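PDB 3ZS6: periplasmic oligopeptide-binding protein from Burkholderia pseudomallei, which probably binds oligopeptides in the periplasm and hands them to an ABC transport system for uptake into the cell. Local coordinates for residues Y304-K309 against L462-Y467; D404-D409 against F417-C422. All coordinates share one frame; numbering follows the deposited sequence.

Contact 1 (Y304-K309 against L462-Y467)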
ATOM      1  N   TYR A 304      11.867  12.167   6.267  1.00 15.41           N
ATOM      2  CA  TYR A 304      11.245  13.387   6.778  1.00 15.48           C
ATOM      3  C   TYR A 304      10.009  13.778   5.972  1.00 19.86           C
ATOM      4  O   TYR A 304       9.215  14.612   6.403  1.00 20.49           O
ATOM      5  CB  TYR A 304      12.270  14.530   6.781  1.00 14.75           C
ATOM      6  CG  TYR A 304      13.491  14.148   7.571  1.00 18.98           C
ATOM      7  CD1 TYR A 304      13.519  14.302   8.949  1.00 17.73           C
ATOM      8  CD2 TYR A 304      14.594  13.574   6.948  1.00 21.50           C
ATOM      9  CE1 TYR A 304      14.625  13.928   9.688  1.00 17.95           C
ATOM     10  CE2 TYR A 304      15.707  13.194   7.680  1.00 20.43           C
ATOM     11  CZ  TYR A 304      15.713  13.375   9.047  1.00 19.07           C
ATOM     12  OH  TYR A 304      16.800  12.990   9.783  1.00 26.38           O
ATOM     13  N   GLY A 305       9.864  13.175   4.796  1.00 17.83           N
ATOM     14  CA  GLY A 305       8.691  13.370   3.965  1.00 10.60           C
ATOM     15  C   GLY A 305       8.147  12.031   3.487  1.00 13.80           C
ATOM     16  O   GLY A 305       8.540  10.974   4.002  1.00 14.94           O
ATOM     17  N   LEU A 306       7.245  12.073   2.511  1.00 10.12           N
ATOM     18  CA  LEU A 306       6.577  10.869   2.009  1.00 15.04           C
ATOM     19  C   LEU A 306       7.341  10.162   0.888  1.00 13.86           C
ATOM     20  O   LEU A 306       7.212   8.952   0.722  1.00 17.74           O
ATOM     21  CB  LEU A 306       5.159  11.201   1.525  1.00 14.77           C
ATOM     22  CG  LEU A 306       4.167  11.753   2.557  1.00 21.43           C
ATOM     23  CD1 LEU A 306       2.844  12.137   1.879  1.00 20.02           C
ATOM     24  CD2 LEU A 306       3.932  10.748   3.684  1.00 19.76           C
ATOM     25  N   MET A 307       8.114  10.918   0.110  1.00 15.43           N
ATOM     26  CA  MET A 307       8.806  10.360  -1.053  1.00 16.58           C
ATOM     27  C   MET A 307      10.093   9.637  -0.662  1.00 19.95           C
ATOM     28  O   MET A 307      11.043  10.265  -0.197  1.00 21.78           O
ATOM     29  CB  MET A 307       9.146  11.457  -2.079  1.00 17.55           C
ATOM     30  CG  MET A 307       7.974  12.311  -2.540  1.00 15.56           C
ATOM     31  SD  MET A 307       6.756  11.397  -3.509  1.00 20.42           S
ATOM     32  CE  MET A 307       5.422  12.589  -3.533  1.00 21.31           C
ATOM     33  N   PRO A 308      10.141   8.313  -0.873  1.00 16.91           N
ATOM     34  CA  PRO A 308      11.393   7.583  -0.635  1.00 19.00           C
ATOM     35  C   PRO A 308      12.423   7.991  -1.683  1.00 21.30           C
ATOM     36  O   PRO A 308      12.046   8.271  -2.820  1.00 19.10           O
ATOM     37  CB  PRO A 308      11.002   6.110  -0.837  1.00 18.24           C
ATOM     38  CG  PRO A 308       9.496   6.081  -0.920  1.00 15.49           C
ATOM     39  CD  PRO A 308       9.070   7.443  -1.383  1.00 16.41           C
ATOM     40  N   LYS A 309      13.697   8.053  -1.314  1.00 24.63           N
ATOM     41  CA  LYS A 309      14.722   8.340  -2.307  1.00 32.12           C
ATOM     42  C   LYS A 309      14.637   7.276  -3.401  1.00 31.95           C
ATOM     43  O   LYS A 309      14.545   6.083  -3.106  1.00 27.54           O
ATOM     44  CB  LYS A 309      16.112   8.345  -1.670  1.00 41.88           C
ATOM     45  CG  LYS A 309      17.242   8.600  -2.659  1.00 51.24           C
ATOM     46  CD  LYS A 309      18.612   8.411  -2.020  1.00 58.86           C
ATOM     47  CE  LYS A 309      18.878   9.441  -0.932  1.00 63.32           C
ATOM     48  NZ  LYS A 309      20.281   9.356  -0.428  1.00 67.75           N
ATOM     49  N   LEU A 462       6.235  21.649  -0.216  1.00 23.71           N
ATOM     50  CA  LEU A 462       5.249  22.574   0.330  1.00 20.87           C
ATOM     51  C   LEU A 462       4.361  21.869   1.348  1.00 23.29           C
ATOM     52  O   LEU A 462       4.135  22.375   2.454  1.00 21.89           O
ATOM     53  CB  LEU A 462       4.394  23.177  -0.786  1.00 23.85           C
ATOM     54  CG  LEU A 462       3.423  24.275  -0.343  1.00 24.52           C
ATOM     55  CD1 LEU A 462       4.186  25.399   0.347  1.00 22.70           C
ATOM     56  CD2 LEU A 462       2.610  24.814  -1.528  1.00 22.20           C
ATOM     57  N   ALA A 463       3.859  20.694   0.973  1.00 16.82           N
ATOM     58  CA  ALA A 463       3.038  19.899   1.881  1.00 13.60           C
ATOM     59  C   ALA A 463       3.784  19.492   3.157  1.00 12.16           C
ATOM     60  O   ALA A 463       3.229  19.571   4.250  1.00 15.83           O
ATOM     61  CB  ALA A 463       2.504  18.669   1.175  1.00 11.74           C
ATOM     62  N   MET A 464       5.025  19.028   3.022  1.00 17.66           N
ATOM     63  CA  MET A 464       5.752  18.509   4.186  1.00 21.27           C
ATOM     64  C   MET A 464       6.127  19.621   5.175  1.00 25.78           C
ATOM     65  O   MET A 464       6.297  19.367   6.369  1.00 21.67           O
ATOM     66  CB  MET A 464       6.995  17.714   3.768  1.00 19.71           C
ATOM     67  CG  MET A 464       6.703  16.416   3.022  1.00 21.27           C
ATOM     68  SD  MET A 464       5.673  15.245   3.932  1.00 22.12           S
ATOM     69  CE  MET A 464       4.048  15.649   3.293  1.00 17.90           C
ATOM     70  N   ASN A 465       6.262  20.849   4.679  1.00 25.28           N
ATOM     71  CA  ASN A 465       6.489  21.990   5.562  1.00 22.14           C
ATOM     72  C   ASN A 465       5.296  22.234   6.479  1.00 23.14           C
ATOM     73  O   ASN A 465       5.404  22.937   7.484  1.00 24.49           O
ATOM     74  CB  ASN A 465       6.832  23.247   4.762  1.00 29.85           C
ATOM     75  CG  ASN A 465       8.272  23.255   4.284  1.00 40.95           C
ATOM     76  OD1 ASN A 465       9.199  23.020   5.062  1.00 48.21           O
ATOM     77  ND2 ASN A 465       8.468  23.513   2.999  1.00 43.54           N
ATOM     78  N   ASP A 466       4.162  21.629   6.138  1.00 21.70           N
ATOM     79  CA  ASP A 466       2.977  21.677   6.992  1.00 19.80           C
ATOM     80  C   ASP A 466       2.916  20.501   7.980  1.00 18.15           C
ATOM     81  O   ASP A 466       2.069  20.475   8.867  1.00 18.41           O
ATOM     82  CB  ASP A 466       1.702  21.729   6.136  1.00 20.13           C
ATOM     83  CG  ASP A 466       1.473  23.106   5.498  1.00 25.41           C
ATOM     84  OD1 ASP A 466       2.133  24.082   5.918  1.00 27.44           O
ATOM     85  OD2 ASP A 466       0.626  23.214   4.587  1.00 26.34           O
ATOM     86  N   TYR A 467       3.818  19.533   7.822  1.00 18.62           N
ATOM     87  CA  TYR A 467       3.861  18.351   8.701  1.00 14.63           C
ATOM     88  C   TYR A 467       2.487  17.735   8.961  1.00 19.25           C
ATOM     89  O   TYR A 467       2.099  17.519  10.106  1.00 20.35           O
ATOM     90  CB  TYR A 467       4.587  18.689  10.012  1.00 18.87           C
ATOM     91  CG  TYR A 467       5.984  19.171   9.730  1.00 18.75           C
ATOM     92  CD1 TYR A 467       7.016  18.269   9.561  1.00 18.62           C
ATOM     93  CD2 TYR A 467       6.254  20.527   9.551  1.00 24.82           C
ATOM     94  CE1 TYR A 467       8.289  18.693   9.259  1.00 28.83           C
ATOM     95  CE2 TYR A 467       7.529  20.964   9.255  1.00 19.74           C
ATOM     96  CZ  TYR A 467       8.542  20.037   9.111  1.00 25.64           C
ATOM     97  OH  TYR A 467       9.821  20.442   8.813  1.00 34.71           O
TER
HETATM   98  O   HOH W   1       6.579  16.282   6.883  1.00 26.03           O
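Met464 meets Gly305 and Leu306 where, in this family 5 solute-binding protein, the end of helix 449-464 rests against the loop that follows strand 301-302. It is a worked example of how one flexible thioether can join a helix end to irregular backbone. The Met464 chain leaves the helix toward the loop and bends twice, at chi2 and again at chi3 (95°), which lays its sulfur along the loop backbone and turns its methyl group to Leu306. SD lies 3.6 Å from Gly305 CA, at a place where the loop presents bare backbone, and 3.8 Å from Leu306 N. The latter is hydrogen-bonded to His460 NE2, one turn earlier on the same helix, so the peptide group beside the sulfur is held by a polar bond as well as by packing.

The Leu306 side chain crosses that of Met464 at about a right angle. Its branch point and one methyl share the contact: Met464 CE is 4.0 Å from Leu306 CG and equally far from Leu306 CD1. Phe318, from another loop, also packs on Met464, and the touching surface is largely buried.

A polar link runs alongside the apolar one. Water 1 donates to Tyr304 O at 3.2 Å and to Met464 O at 3.1 Å, tying the two carbonyls together. Here the chain comes off the helix through a type I beta turn from Met464 to Tyr467, closed by Tyr467 N to Met464 O at 2.9 Å. Tyr467 has positive phi (45°), and its ring swings back over the turn. Met464 O thus has two polar partners, the water and Tyr467 N, and it stands 3.2 Å above the plane of the Tyr467 ring, over its centre.

Contact 2 (D404-D409 against F417-C422)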
ATOM      1  N   ASP A 404       1.158   4.208  10.909  1.00  7.92           N
ATOM      2  CA  ASP A 404       0.697   4.120   9.523  1.00  8.43           C
ATOM      3  C   ASP A 404       1.887   3.790   8.622  1.00 14.64           C
ATOM      4  O   ASP A 404       3.006   3.623   9.103  1.00 11.60           O
ATOM      5  CB  ASP A 404       0.033   5.426   9.081  1.00 12.90           C
ATOM      6  CG  ASP A 404      -1.070   5.209   8.033  1.00 20.53           C
ATOM      7  OD1 ASP A 404      -0.929   4.319   7.167  1.00 18.31           O
ATOM      8  OD2 ASP A 404      -2.080   5.939   8.075  1.00 18.52           O
ATOM      9  N   GLY A 405       1.641   3.704   7.319  1.00 11.28           N
ATOM     10  CA  GLY A 405       2.669   3.323   6.366  1.00 17.14           C
ATOM     11  C   GLY A 405       2.042   3.096   5.003  1.00 18.66           C
ATOM     12  O   GLY A 405       0.937   2.561   4.906  1.00 14.84           O
ATOM     13  N   TRP A 406       2.746   3.495   3.949  1.00 14.31           N
ATOM     14  CA  TRP A 406       2.208   3.391   2.594  1.00 12.91           C
ATOM     15  C   TRP A 406       3.229   2.741   1.669  1.00 13.68           C
ATOM     16  O   TRP A 406       4.393   3.148   1.642  1.00 12.65           O
ATOM     17  CB  TRP A 406       1.850   4.791   2.085  1.00 10.14           C
ATOM     18  CG  TRP A 406       1.187   4.846   0.736  1.00 12.27           C
ATOM     19  CD1 TRP A 406       1.773   5.176  -0.454  1.00 15.93           C
ATOM     20  CD2 TRP A 406      -0.192   4.599   0.448  1.00 11.59           C
ATOM     21  NE1 TRP A 406       0.846   5.142  -1.469  1.00 19.50           N
ATOM     22  CE2 TRP A 406      -0.372   4.797  -0.941  1.00 16.01           C
ATOM     23  CE3 TRP A 406      -1.295   4.226   1.226  1.00  6.18           C
ATOM     24  CZ2 TRP A 406      -1.606   4.625  -1.569  1.00 17.08           C
ATOM     25  CZ3 TRP A 406      -2.528   4.062   0.600  1.00 11.23           C
ATOM     26  CH2 TRP A 406      -2.672   4.264  -0.784  1.00 18.03           C
ATOM     27  N   PHE A 407       2.788   1.718   0.941  1.00 12.29           N
ATOM     28  CA  PHE A 407       3.567   1.083  -0.125  1.00  8.49           C
ATOM     29  C   PHE A 407       3.128   1.670  -1.455  1.00 14.23           C
ATOM     30  O   PHE A 407       1.925   1.768  -1.729  1.00 16.60           O
ATOM     31  CB  PHE A 407       3.297  -0.430  -0.163  1.00 12.56           C
ATOM     32  CG  PHE A 407       4.290  -1.243   0.613  1.00 22.98           C
ATOM     33  CD1 PHE A 407       4.188  -1.357   1.991  1.00 27.33           C
ATOM     34  CD2 PHE A 407       5.329  -1.898  -0.037  1.00 31.10           C
ATOM     35  CE1 PHE A 407       5.106  -2.103   2.710  1.00 35.02           C
ATOM     36  CE2 PHE A 407       6.253  -2.653   0.677  1.00 30.64           C
ATOM     37  CZ  PHE A 407       6.139  -2.755   2.049  1.00 34.15           C
ATOM     38  N   ALA A 408       4.086   2.062  -2.287  1.00 11.80           N
ATOM     39  CA  ALA A 408       3.752   2.594  -3.604  1.00 11.32           C
ATOM     40  C   ALA A 408       2.892   1.591  -4.379  1.00 15.80           C
ATOM     41  O   ALA A 408       3.171   0.390  -4.347  1.00  8.85           O
ATOM     42  CB  ALA A 408       5.027   2.895  -4.376  1.00 10.52           C
ATOM     43  N   ASP A 409       1.865   2.078  -5.075  1.00 11.83           N
ATOM     44  CA  ASP A 409       1.021   1.222  -5.920  1.00 13.70           C
ATOM     45  C   ASP A 409       1.612   1.119  -7.324  1.00 20.02           C
ATOM     46  O   ASP A 409       1.210   0.270  -8.126  1.00 13.29           O
ATOM     47  CB  ASP A 409      -0.410   1.774  -6.021  1.00 10.64           C
ATOM     48  CG  ASP A 409      -1.205   1.610  -4.729  1.00 11.96           C
ATOM     49  OD1 ASP A 409      -0.899   0.690  -3.943  1.00 11.51           O
ATOM     50  OD2 ASP A 409      -2.138   2.406  -4.500  1.00 12.44           O
ATOM     51  N   PHE A 417       1.157  11.155  -3.271  1.00 13.30           N
ATOM     52  CA  PHE A 417       0.224  12.275  -3.215  1.00 17.50           C
ATOM     53  C   PHE A 417      -1.206  11.834  -2.855  1.00 13.20           C
ATOM     54  O   PHE A 417      -1.997  12.643  -2.380  1.00 19.29           O
ATOM     55  CB  PHE A 417       0.250  13.105  -4.511  1.00 18.09           C
ATOM     56  CG  PHE A 417       1.395  14.107  -4.578  1.00 19.58           C
ATOM     57  CD1 PHE A 417       1.397  15.238  -3.771  1.00 16.54           C
ATOM     58  CD2 PHE A 417       2.452  13.926  -5.469  1.00 16.73           C
ATOM     59  CE1 PHE A 417       2.447  16.165  -3.831  1.00 14.20           C
ATOM     60  CE2 PHE A 417       3.500  14.843  -5.544  1.00 19.93           C
ATOM     61  CZ  PHE A 417       3.502  15.965  -4.716  1.00 14.89           C
ATOM     62  N   ASP A 418      -1.533  10.560  -3.067  1.00 10.31           N
ATOM     63  CA  ASP A 418      -2.836  10.036  -2.645  1.00 16.69           C
ATOM     64  C   ASP A 418      -3.048  10.170  -1.135  1.00 15.09           C
ATOM     65  O   ASP A 418      -4.176  10.075  -0.647  1.00 16.06           O
ATOM     66  CB  ASP A 418      -3.016   8.570  -3.064  1.00 19.60           C
ATOM     67  CG  ASP A 418      -3.384   8.417  -4.533  1.00 22.08           C
ATOM     68  OD1 ASP A 418      -3.966   9.365  -5.102  1.00 18.51           O
ATOM     69  OD2 ASP A 418      -3.106   7.346  -5.115  1.00 20.66           O
ATOM     70  N   LEU A 419      -1.969  10.387  -0.393  1.00 10.15           N
ATOM     71  CA  LEU A 419      -2.064  10.536   1.066  1.00 12.37           C
ATOM     72  C   LEU A 419      -2.405  11.951   1.525  1.00 15.33           C
ATOM     73  O   LEU A 419      -2.824  12.151   2.669  1.00 10.88           O
ATOM     74  CB  LEU A 419      -0.746  10.137   1.729  1.00 12.04           C
ATOM     75  CG  LEU A 419      -0.273   8.706   1.499  1.00 18.92           C
ATOM     76  CD1 LEU A 419       1.099   8.502   2.136  1.00 14.83           C
ATOM     77  CD2 LEU A 419      -1.305   7.706   2.040  1.00 13.10           C
ATOM     78  N   ILE A 420      -2.221  12.934   0.649  1.00 11.47           N
ATOM     79  CA  ILE A 420      -2.325  14.328   1.067  1.00 13.80           C
ATOM     80  C   ILE A 420      -3.188  15.222   0.170  1.00 19.71           C
ATOM     81  O   ILE A 420      -3.450  16.370   0.525  1.00 13.32           O
ATOM     82  CB  ILE A 420      -0.929  14.974   1.214  1.00 15.47           C
ATOM     83  CG1 ILE A 420      -0.078  14.688  -0.027  1.00 16.35           C
ATOM     84  CG2 ILE A 420      -0.228  14.457   2.470  1.00 10.22           C
ATOM     85  CD1 ILE A 420       1.187  15.540  -0.116  1.00 21.60           C
ATOM     86  N   ARG A 421      -3.623  14.706  -0.980  1.00 18.94           N
ATOM     87  CA  ARG A 421      -4.522  15.459  -1.868  1.00 24.37           C
ATOM     88  C   ARG A 421      -5.879  15.669  -1.207  1.00 20.30           C
ATOM     89  O   ARG A 421      -6.429  14.740  -0.617  1.00 19.79           O
ATOM     90  CB  ARG A 421      -4.737  14.721  -3.203  1.00 21.95           C
ATOM     91  CG  ARG A 421      -3.601  14.850  -4.196  1.00 34.79           C
ATOM     92  CD  ARG A 421      -3.987  14.280  -5.567  1.00 36.43           C
ATOM     93  NE  ARG A 421      -4.469  12.902  -5.477  1.00 35.24           N
ATOM     94  CZ  ARG A 421      -5.754  12.559  -5.423  1.00 32.11           C
ATOM     95  NH1 ARG A 421      -6.703  13.492  -5.454  1.00 28.45           N
ATOM     96  NH2 ARG A 421      -6.094  11.281  -5.342  1.00 23.17           N
ATOM     97  N   CYS A 422      -6.418  16.884  -1.317  1.00 22.62           N
ATOM     98  CA  CYS A 422      -7.736  17.202  -0.773  1.00 18.02           C
ATOM     99  C   CYS A 422      -8.761  16.180  -1.234  1.00 22.24           C
ATOM    100  O   CYS A 422      -8.900  15.928  -2.430  1.00 24.23           O
ATOM    101  CB  CYS A 422      -8.203  18.583  -1.248  1.00 21.94           C
ATOM    102  SG  CYS A 422      -7.223  19.991  -0.692  1.00 29.98           S
TER
HETATM  103  O   HOH W   2      -1.609   4.977  -5.293  1.00 16.40           O
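Trp406 and Leu419 join strand 401-407, part of a mixed sheet in this periplasmic solute-binding protein fold, to the loop after helix 414-417. The case illustrates one strand serving both the bound peptide and a neighbouring loop. Asp404, first of the 404-409 segment, turns its carboxylate back on the chain: OD1 takes Gly405 N at 2.6 Å through its anti lone pair. Gly405 and, two residues on, Phe407 form backbone hydrogen bonds with the bound peptide.

Trp406 turns toward the loop, and its side chain also packs on the peptide backbone. CG anti to the backbone N (chi1 -176°) carries the indole out to the loop, where it and Leu419 run past one another in opposing senses. Leu419 CD2 lies over one face, 4.0 Å from the centroid of the six-membered ring, a CH-pi contact displaced toward the rim; Leu419 CD1 sits 3.8 Å from Trp406 CB. The indole NE1 is hydrogen-bonded to Thr415 OG1, a bond that should help fix the rotation of the ring.

Asp409 closes the segment, its OD1 bonded to the peptide backbone. Water 2, in the plane of the indole at its edge, donates to Asp409 OD2 at 2.7 Å and to Asp418 OD2 at 2.8 Å, and probably eases the repulsion between these carboxylates. Asp418 also has a counter-charge in Arg421, whose NH2 meets Asp418 OD1 at 2.9 Å, nearly straight (173°) and in the guanidinium plane.

How the contacts relate
Reading from the N terminus, the chain leaves strand 301-302, passes through 304-309 and meets it again at 462-467, so contact 1 closes a loop of 152 intervening residues. Contact 2 is nested inside: 404-409 and 417-422 are separated by seven residues that include most of the short helix 414-417. The general lesson is that a short closure can be built into a long one. The centres of contact 1 and contact 2 are about 11 Å apart, and the two touch directly. Met307 CE packs on Phe417 CE2 at 3.6 Å, Leu306 reaches both Leu419 and Ile420, and Ala463 meets Ile420. Helix 449-464, two loops and the peptide-binding strand are thus packed together.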